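Local coordinates for MATE family efflux transporter (Vibrio cholerae, PDB 6IDS), which probably exports drugs and other toxic compounds from the bacterial cell, coupling their efflux to the movement of protons across the inner membrane, at residues H305-V310 with A428-L433. The protein carries 1 engineered substitution. Numbering follows the deposited sequence.
Sequences HIRQLV and AYQKAL
The ring of Tyr429 has Val310 at its hydroxyl end and Leu433, one turn further along its own helix, over one face, with CG 4.2 Å above the plane and displaced toward the rim. Val310 meets the ring obliquely: its CG1 lies 3.8 Å from Tyr429 CZ, and its CG2 is 3.6 Å from Tyr429 OH. With CG anti to the backbone N (chi1 170°), Tyr429 points toward helix 303-330, and Val310 comes from the opposite direction. Leu433 CD1 obliquely approaches Arg307 CD to 3.7 Å and Arg307 NH2 to 3.9 Å, while Gln430 OE1 stays 4.3 Å from Arg307 NH2, too far for a hydrogen bond. Bends at chi2 and chi3 lay the arginine chain across the leucine tip. No hydrogen bond joins the two segments; their antiparallel axes are 13.3 Å apart at closest approach, and the long side chains of Tyr429 and Arg307 make the contact. Helix 360-375 contributes to this interface through Met369, which touches both Val310 and Tyr429, and Val372, which also meets the tyrosine. Helix 303-330 in turn packs through Ile306 and Leu309 on helix 281-299, and through Gln308 on helix 5-40, within the helix bundle of the MATE fold.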
loop_
_atom_site.group_PDB
_atom_site.type_symbol
_atom_site.label_atom_id
_atom_site.label_comp_id
_atom_site.label_asym_id
_atom_site.label_seq_id
_atom_site.Cartn_x
_atom_site.Cartn_y
_atom_site.Cartn_z
ATOM N N HIS A 305 -5.517 -25.904 -4.821
ATOM C CA HIS A 305 -4.276 -25.142 -4.895
ATOM C C HIS A 305 -4.382 -23.784 -4.213
ATOM O O HIS A 305 -3.378 -23.230 -3.773
ATOM C CB HIS A 305 -3.852 -24.968 -6.352
ATOM C CG HIS A 305 -3.478 -26.244 -7.021
ATOM N ND1 HIS A 305 -3.363 -26.369 -8.388
ATOM C CD2 HIS A 305 -3.185 -27.474 -6.512
ATOM C CE1 HIS A 305 -3.020 -27.609 -8.695
ATOM N NE2 HIS A 305 -2.908 -28.293 -7.569
ATOM N N ILE A 306 -5.595 -23.247 -4.133
ATOM C CA ILE A 306 -5.818 -21.993 -3.424
ATOM C C ILE A 306 -5.509 -22.175 -1.941
ATOM O O ILE A 306 -4.738 -21.412 -1.361
ATOM C CB ILE A 306 -7.263 -21.488 -3.598
ATOM C CG1 ILE A 306 -7.530 -21.135 -5.062
ATOM C CG2 ILE A 306 -7.525 -20.282 -2.708
ATOM C CD1 ILE A 306 -8.944 -20.693 -5.328
ATOM N N ARG A 307 -6.100 -23.204 -1.343
ATOM C CA ARG A 307 -5.893 -23.501 0.070
ATOM C C ARG A 307 -4.425 -23.792 0.363
ATOM O O ARG A 307 -3.888 -23.345 1.377
ATOM C CB ARG A 307 -6.762 -24.686 0.491
ATOM C CG ARG A 307 -8.206 -24.573 0.036
ATOM C CD ARG A 307 -9.129 -24.204 1.180
ATOM N NE ARG A 307 -9.358 -25.326 2.086
ATOM C CZ ARG A 307 -8.838 -25.424 3.306
ATOM N NH1 ARG A 307 -9.105 -26.482 4.059
ATOM N NH2 ARG A 307 -8.055 -24.464 3.776
ATOM N N GLN A 308 -3.782 -24.534 -0.532
ATOM C CA GLN A 308 -2.368 -24.862 -0.390
ATOM C C GLN A 308 -1.481 -23.619 -0.468
ATOM O O GLN A 308 -0.547 -23.468 0.315
ATOM C CB GLN A 308 -1.936 -25.867 -1.461
ATOM C CG GLN A 308 -2.498 -27.268 -1.284
ATOM C CD GLN A 308 -1.866 -28.271 -2.230
ATOM O OE1 GLN A 308 -2.373 -28.516 -3.324
ATOM N NE2 GLN A 308 -0.754 -28.862 -1.809
ATOM N N LEU A 309 -1.775 -22.738 -1.418
ATOM C CA LEU A 309 -0.967 -21.543 -1.628
ATOM C C LEU A 309 -1.062 -20.588 -0.442
ATOM O O LEU A 309 -0.048 -20.074 0.033
ATOM C CB LEU A 309 -1.393 -20.826 -2.911
ATOM C CG LEU A 309 -0.467 -19.707 -3.393
ATOM C CD1 LEU A 309 0.917 -20.254 -3.720
ATOM C CD2 LEU A 309 -1.070 -19.000 -4.598
ATOM N N VAL A 310 -2.284 -20.359 0.030
ATOM C CA VAL A 310 -2.528 -19.449 1.145
ATOM C C VAL A 310 -1.811 -19.923 2.407
ATOM O O VAL A 310 -1.261 -19.116 3.159
ATOM C CB VAL A 310 -4.039 -19.298 1.428
ATOM C CG1 VAL A 310 -4.274 -18.501 2.701
ATOM C CG2 VAL A 310 -4.727 -18.628 0.253
ATOM N N ALA A 428 -11.746 -15.606 10.297
ATOM C CA ALA A 428 -12.680 -15.045 9.331
ATOM C C ALA A 428 -12.481 -15.698 7.967
ATOM O O ALA A 428 -13.442 -15.957 7.244
ATOM C CB ALA A 428 -12.508 -13.536 9.237
ATOM N N TYR A 429 -11.223 -15.963 7.625
ATOM C CA TYR A 429 -10.878 -16.654 6.388
ATOM C C TYR A 429 -11.428 -18.071 6.374
ATOM O O TYR A 429 -12.034 -18.499 5.393
ATOM C CB TYR A 429 -9.362 -16.686 6.206
ATOM C CG TYR A 429 -8.879 -17.585 5.088
ATOM C CD1 TYR A 429 -9.098 -17.249 3.758
ATOM C CD2 TYR A 429 -8.183 -18.757 5.360
ATOM C CE1 TYR A 429 -8.651 -18.059 2.730
ATOM C CE2 TYR A 429 -7.730 -19.575 4.337
ATOM C CZ TYR A 429 -7.969 -19.220 3.023
ATOM O OH TYR A 429 -7.525 -20.022 1.996
ATOM N N GLN A 430 -11.199 -18.796 7.465
ATOM C CA GLN A 430 -11.693 -20.161 7.604
ATOM C C GLN A 430 -13.211 -20.197 7.536
ATOM O O GLN A 430 -13.792 -21.134 6.990
ATOM C CB GLN A 430 -11.225 -20.781 8.920
ATOM C CG GLN A 430 -9.721 -20.957 9.044
ATOM C CD GLN A 430 -9.170 -21.973 8.066
ATOM O OE1 GLN A 430 -8.871 -21.646 6.918
ATOM N NE2 GLN A 430 -9.028 -23.213 8.518
ATOM N N LYS A 431 -13.851 -19.174 8.094
ATOM C CA LYS A 431 -15.305 -19.109 8.104
ATOM C C LYS A 431 -15.847 -18.750 6.724
ATOM O O LYS A 431 -16.952 -19.149 6.359
ATOM C CB LYS A 431 -15.794 -18.094 9.137
ATOM C CG LYS A 431 -17.260 -18.257 9.486
ATOM C CD LYS A 431 -17.846 -16.983 10.053
ATOM C CE LYS A 431 -19.336 -17.143 10.305
ATOM N NZ LYS A 431 -19.993 -15.842 10.613
ATOM N N ALA A 432 -15.062 -17.992 5.966
ATOM C CA ALA A 432 -15.449 -17.580 4.624
ATOM C C ALA A 432 -15.472 -18.770 3.669
ATOM O O ALA A 432 -16.281 -18.818 2.744
ATOM C CB ALA A 432 -14.503 -16.503 4.108
ATOM N N LEU A 433 -14.575 -19.724 3.897
ATOM C CA LEU A 433 -14.496 -20.911 3.055
ATOM C C LEU A 433 -15.659 -21.865 3.332
ATOM O O LEU A 433 -16.071 -22.619 2.452
ATOM C CB LEU A 433 -13.157 -21.628 3.264
ATOM C CG LEU A 433 -11.887 -20.839 2.932
ATOM C CD1 LEU A 433 -10.642 -21.634 3.305
ATOM C CD2 LEU A 433 -11.856 -20.452 1.461
#